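Local coordinates for FAD-binding PCMH-type domain-containing protein (Gibberella zeae, PDB 6YJO) that probably oxidises oligosaccharides as a flavoenzyme of the berberine-bridge-like, PCMH-type family, with FAD held by two covalent links, at residues 138-150 against 330-342. Residues are numbered along the deposited sequence; the frame is centred on the assembly and turned at random.
Sequences AGARLGHVATDLF and GQALDQRRPYDQH
Arg141 and Tyr339 form a cation-pi stack where helix 142-152 of the PCMH-type FAD-binding domain is crossed by the irregular 330-342 loop. Arg141 is the N-cap residue of that helix. Arg141 CB lies 3.7 Å from Gln335 O, and Arg141 CD packs against Gln335 CB at 3.8 Å. With the chain extended from CG to NE, the guanidinium settles flat on one face of the phenol, planes 16° apart and Arg141 CZ 3.8 Å from the centroid of the Tyr339 ring. Arg141 NE is buried with no polar partner. Arg141 NH1 lies over the ring, 3.3 Å from Tyr339 CD2, and also bonds to the carbonyls of Gly164 and Gly100, the latter an FAD-binding residue; Arg141 NH2 lies 3.4 Å from Tyr339 CB, with a long, weak ion pair to Asp121. Tyr339 OH hydrogen-bonds His102, a covalent flavin attachment point, so the stack sits in the second shell of the cofactor.

One turn along, His144 and Asp334 lie side by side, ring and carboxylate planes 6° apart, with a weak, bent bond from His144 ND1 to Asp334 OD1 (3.1 Å, 135°) at the imidazole edge. Arg336, whose NE is salt-bridged to Asp124, lays CD over one face of the imidazole as a CH-pi contact. Gly143 CA approaches Leu333 O. Thr147 OG1 donates to Gly143 O at 2.8 Å, from the face of that carbonyl opposite Thr147 N.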
loop_
_atom_site.group_PDB
_atom_site.type_symbol
_atom_site.label_atom_id
_atom_site.label_comp_id
_atom_site.label_asym_id
_atom_site.label_seq_id
_atom_site.Cartn_x
_atom_site.Cartn_y
_atom_site.Cartn_z
ATOM N N ALA A 138 12.143 -0.696 -10.380
ATOM C CA ALA A 138 11.644 -0.759 -9.012
ATOM C C ALA A 138 11.537 0.603 -8.335
ATOM O O ALA A 138 10.879 0.702 -7.293
ATOM C CB ALA A 138 12.547 -1.681 -8.196
ATOM N N GLY A 139 12.140 1.647 -8.893
ATOM C CA GLY A 139 12.114 2.965 -8.300
ATOM C C GLY A 139 11.064 3.904 -8.840
ATOM O O GLY A 139 10.925 5.015 -8.320
ATOM N N ALA A 140 10.327 3.505 -9.872
ATOM C CA ALA A 140 9.292 4.372 -10.414
ATOM C C ALA A 140 8.225 4.642 -9.362
ATOM O O ALA A 140 7.827 3.750 -8.607
ATOM C CB ALA A 140 8.659 3.740 -11.655
ATOM N N ARG A 141 7.774 5.889 -9.303
ATOM C CA ARG A 141 6.658 6.265 -8.452
ATOM C C ARG A 141 5.354 6.129 -9.231
ATOM O O ARG A 141 5.332 6.226 -10.461
ATOM C CB ARG A 141 6.851 7.693 -7.931
ATOM C CG ARG A 141 7.920 7.769 -6.842
ATOM C CD ARG A 141 8.520 9.162 -6.648
ATOM N NE ARG A 141 9.794 9.085 -5.933
ATOM C CZ ARG A 141 9.909 8.885 -4.624
ATOM N NH1 ARG A 141 8.828 8.745 -3.870
ATOM N NH2 ARG A 141 11.113 8.819 -4.068
ATOM N N LEU A 142 4.265 5.887 -8.497
ATOM C CA LEU A 142 2.999 5.526 -9.129
ATOM C C LEU A 142 2.589 6.539 -10.191
ATOM O O LEU A 142 2.104 6.162 -11.264
ATOM C CB LEU A 142 1.902 5.404 -8.070
ATOM C CG LEU A 142 2.035 4.282 -7.039
ATOM C CD1 LEU A 142 0.767 4.218 -6.204
ATOM C CD2 LEU A 142 2.319 2.945 -7.704
ATOM N N GLY A 143 2.775 7.829 -9.914
ATOM C CA GLY A 143 2.352 8.837 -10.867
ATOM C C GLY A 143 3.226 8.881 -12.102
ATOM O O GLY A 143 2.749 9.210 -13.192
ATOM N N HIS A 144 4.513 8.559 -11.951
ATOM C CA HIS A 144 5.392 8.410 -13.104
ATOM C C HIS A 144 5.046 7.172 -13.918
ATOM O O HIS A 144 5.322 7.141 -15.122
ATOM C CB HIS A 144 6.855 8.346 -12.648
ATOM C CG HIS A 144 7.825 8.037 -13.747
ATOM N ND1 HIS A 144 7.917 8.793 -14.897
ATOM C CD2 HIS A 144 8.758 7.062 -13.863
ATOM C CE1 HIS A 144 8.859 8.292 -15.676
ATOM N NE2 HIS A 144 9.385 7.242 -15.071
ATOM N N VAL A 145 4.433 6.166 -13.293
ATOM C CA VAL A 145 4.011 4.970 -14.014
ATOM C C VAL A 145 2.767 5.257 -14.846
ATOM O O VAL A 145 2.705 4.914 -16.030
ATOM C CB VAL A 145 3.775 3.812 -13.026
ATOM C CG1 VAL A 145 3.140 2.620 -13.742
ATOM C CG2 VAL A 145 5.083 3.406 -12.370
ATOM N N ALA A 146 1.757 5.889 -14.238
ATOM C CA ALA A 146 0.542 6.220 -14.977
ATOM C C ALA A 146 0.831 7.218 -16.089
ATOM O O ALA A 146 0.258 7.129 -17.181
ATOM C CB ALA A 146 -0.516 6.781 -14.029
ATOM N N THR A 147 1.716 8.183 -15.826
ATOM C CA THR A 147 2.034 9.197 -16.827
ATOM C C THR A 147 2.694 8.574 -18.048
ATOM O O THR A 147 2.372 8.939 -19.184
ATOM C CB THR A 147 2.936 10.276 -16.217
ATOM O OG1 THR A 147 2.202 11.009 -15.226
ATOM C CG2 THR A 147 3.441 11.231 -17.292
ATOM N N ASP A 148 3.620 7.635 -17.838
ATOM C CA ASP A 148 4.339 7.034 -18.958
ATOM C C ASP A 148 3.536 5.940 -19.653
ATOM O O ASP A 148 3.731 5.707 -20.852
ATOM C CB ASP A 148 5.679 6.475 -18.480
ATOM C CG ASP A 148 6.767 7.531 -18.443
ATOM O OD1 ASP A 148 6.431 8.732 -18.362
ATOM O OD2 ASP A 148 7.957 7.159 -18.514
ATOM N N LEU A 149 2.634 5.262 -18.938
ATOM C CA LEU A 149 1.840 4.212 -19.571
ATOM C C LEU A 149 0.729 4.795 -20.433
ATOM O O LEU A 149 0.423 4.259 -21.504
ATOM C CB LEU A 149 1.245 3.281 -18.514
ATOM C CG LEU A 149 2.193 2.295 -17.828
ATOM C CD1 LEU A 149 1.423 1.486 -16.799
ATOM C CD2 LEU A 149 2.851 1.382 -18.847
ATOM N N PHE A 150 0.111 5.888 -19.981
ATOM C CA PHE A 150 -0.938 6.531 -20.760
ATOM C C PHE A 150 -0.382 7.260 -21.974
ATOM O O PHE A 150 -1.121 7.469 -22.941
ATOM C CB PHE A 150 -1.721 7.502 -19.872
ATOM C CG PHE A 150 -2.842 8.212 -20.579
ATOM C CD1 PHE A 150 -2.621 9.421 -21.217
ATOM C CD2 PHE A 150 -4.119 7.672 -20.596
ATOM C CE1 PHE A 150 -3.653 10.077 -21.867
ATOM C CE2 PHE A 150 -5.153 8.322 -21.243
ATOM C CZ PHE A 150 -4.920 9.527 -21.877
ATOM N N GLY A 330 -3.316 17.426 -4.607
ATOM C CA GLY A 330 -2.439 18.532 -4.932
ATOM C C GLY A 330 -1.093 18.156 -5.516
ATOM O O GLY A 330 -0.382 19.044 -6.006
ATOM N N GLN A 331 -0.713 16.879 -5.484
ATOM C CA GLN A 331 0.602 16.449 -5.940
ATOM C C GLN A 331 0.583 16.161 -7.436
ATOM O O GLN A 331 -0.285 15.430 -7.926
ATOM C CB GLN A 331 1.051 15.206 -5.175
ATOM C CG GLN A 331 1.654 15.508 -3.817
ATOM C CD GLN A 331 3.157 15.321 -3.795
ATOM O OE1 GLN A 331 3.912 16.282 -3.657
ATOM N NE2 GLN A 331 3.599 14.074 -3.933
ATOM N N ALA A 332 1.548 16.729 -8.156
ATOM C CA ALA A 332 1.652 16.483 -9.587
ATOM C C ALA A 332 1.944 15.007 -9.843
ATOM O O ALA A 332 2.733 14.384 -9.132
ATOM C CB ALA A 332 2.746 17.364 -10.189
ATOM N N LEU A 333 1.306 14.449 -10.875
ATOM C CA LEU A 333 1.367 13.006 -11.098
ATOM C C LEU A 333 2.803 12.543 -11.324
ATOM O O LEU A 333 3.321 11.709 -10.576
ATOM C CB LEU A 333 0.475 12.618 -12.284
ATOM C CG LEU A 333 -1.035 12.476 -12.057
ATOM C CD1 LEU A 333 -1.639 11.623 -13.162
ATOM C CD2 LEU A 333 -1.365 11.871 -10.689
ATOM N N ASP A 334 3.476 13.097 -12.333
ATOM C CA ASP A 334 4.778 12.586 -12.750
ATOM C C ASP A 334 5.839 12.851 -11.687
ATOM O O ASP A 334 6.746 13.657 -11.901
ATOM C CB ASP A 334 5.186 13.211 -14.090
ATOM C CG ASP A 334 6.386 12.522 -14.717
ATOM O OD1 ASP A 334 6.945 11.606 -14.080
ATOM O OD2 ASP A 334 6.765 12.895 -15.848
ATOM N N GLN A 335 5.745 12.159 -10.550
ATOM C CA GLN A 335 6.719 12.308 -9.471
ATOM C C GLN A 335 7.984 11.531 -9.808
ATOM O O GLN A 335 7.913 10.371 -10.227
ATOM C CB GLN A 335 6.154 11.797 -8.142
ATOM C CG GLN A 335 5.117 12.685 -7.474
ATOM C CD GLN A 335 5.622 14.095 -7.205
ATOM O OE1 GLN A 335 6.826 14.335 -7.144
ATOM N NE2 GLN A 335 4.695 15.037 -7.066
ATOM N N ARG A 336 9.140 12.162 -9.613
ATOM C CA ARG A 336 10.429 11.522 -9.839
ATOM C C ARG A 336 11.429 12.048 -8.821
ATOM O O ARG A 336 11.108 12.886 -7.971
ATOM C CB ARG A 336 10.941 11.771 -11.262
ATOM C CG ARG A 336 10.040 11.216 -12.348
ATOM C CD ARG A 336 10.618 11.430 -13.735
ATOM N NE ARG A 336 11.771 10.573 -13.995
ATOM C CZ ARG A 336 12.176 10.202 -15.205
ATOM N NH1 ARG A 336 11.521 10.595 -16.290
ATOM N NH2 ARG A 336 13.240 9.420 -15.332
ATOM N N ARG A 337 12.649 11.553 -8.923
ATOM C CA ARG A 337 13.757 11.995 -8.093
ATOM C C ARG A 337 14.300 13.326 -8.611
ATOM O O ARG A 337 14.436 13.511 -9.822
ATOM C CB ARG A 337 14.864 10.943 -8.093
ATOM C CG ARG A 337 16.103 11.324 -7.318
ATOM C CD ARG A 337 17.085 10.165 -7.281
ATOM N NE ARG A 337 18.177 10.410 -6.343
ATOM C CZ ARG A 337 18.098 10.196 -5.033
ATOM N NH1 ARG A 337 16.973 9.738 -4.500
ATOM N NH2 ARG A 337 19.142 10.447 -4.256
ATOM N N PRO A 338 14.633 14.272 -7.716
ATOM C CA PRO A 338 14.587 14.143 -6.255
ATOM C C PRO A 338 13.185 14.336 -5.674
ATOM O O PRO A 338 12.363 15.048 -6.253
ATOM C CB PRO A 338 15.526 15.253 -5.787
ATOM C CG PRO A 338 15.350 16.318 -6.819
ATOM C CD PRO A 338 15.115 15.604 -8.130
ATOM N N TYR A 339 12.937 13.717 -4.522
ATOM C CA TYR A 339 11.619 13.670 -3.903
ATOM C C TYR A 339 11.749 14.109 -2.453
ATOM O O TYR A 339 12.547 13.538 -1.702
ATOM C CB TYR A 339 11.037 12.255 -3.995
ATOM C CG TYR A 339 9.607 12.117 -3.540
ATOM C CD1 TYR A 339 8.552 12.509 -4.358
ATOM C CD2 TYR A 339 9.307 11.562 -2.305
ATOM C CE1 TYR A 339 7.241 12.368 -3.946
ATOM C CE2 TYR A 339 8.004 11.414 -1.887
ATOM C CZ TYR A 339 6.972 11.817 -2.710
ATOM O OH TYR A 339 5.667 11.671 -2.292
ATOM N N ASP A 340 10.975 15.120 -2.061
ATOM C CA ASP A 340 11.088 15.709 -0.727
ATOM C C ASP A 340 9.704 16.002 -0.155
ATOM O O ASP A 340 9.404 17.121 0.265
ATOM C CB ASP A 340 11.950 16.972 -0.778
ATOM C CG ASP A 340 12.651 17.256 0.537
ATOM O OD1 ASP A 340 13.476 16.421 0.962
ATOM O OD2 ASP A 340 12.379 18.313 1.143
ATOM N N GLN A 341 8.847 14.982 -0.129
ATOM C CA GLN A 341 7.565 15.047 0.559
ATOM C C GLN A 341 7.688 14.398 1.928
ATOM O O GLN A 341 8.366 13.379 2.086
ATOM C CB GLN A 341 6.465 14.341 -0.229
ATOM C CG GLN A 341 6.069 15.028 -1.519
ATOM C CD GLN A 341 5.608 16.457 -1.297
ATOM O OE1 GLN A 341 4.508 16.695 -0.803
ATOM N NE2 GLN A 341 6.452 17.414 -1.659
ATOM N N HIS A 342 7.017 14.984 2.915
ATOM C CA HIS A 342 7.111 14.494 4.280
ATOM C C HIS A 342 5.800 14.752 5.004
ATOM O O HIS A 342 5.058 15.680 4.675
ATOM C CB HIS A 342 8.274 15.152 5.037
ATOM C CG HIS A 342 9.500 15.341 4.201
ATOM N ND1 HIS A 342 10.332 14.299 3.856
ATOM C CD2 HIS A 342 10.020 16.447 3.620
ATOM C CE1 HIS A 342 11.317 14.756 3.103
ATOM N NE2 HIS A 342 11.153 16.057 2.952
#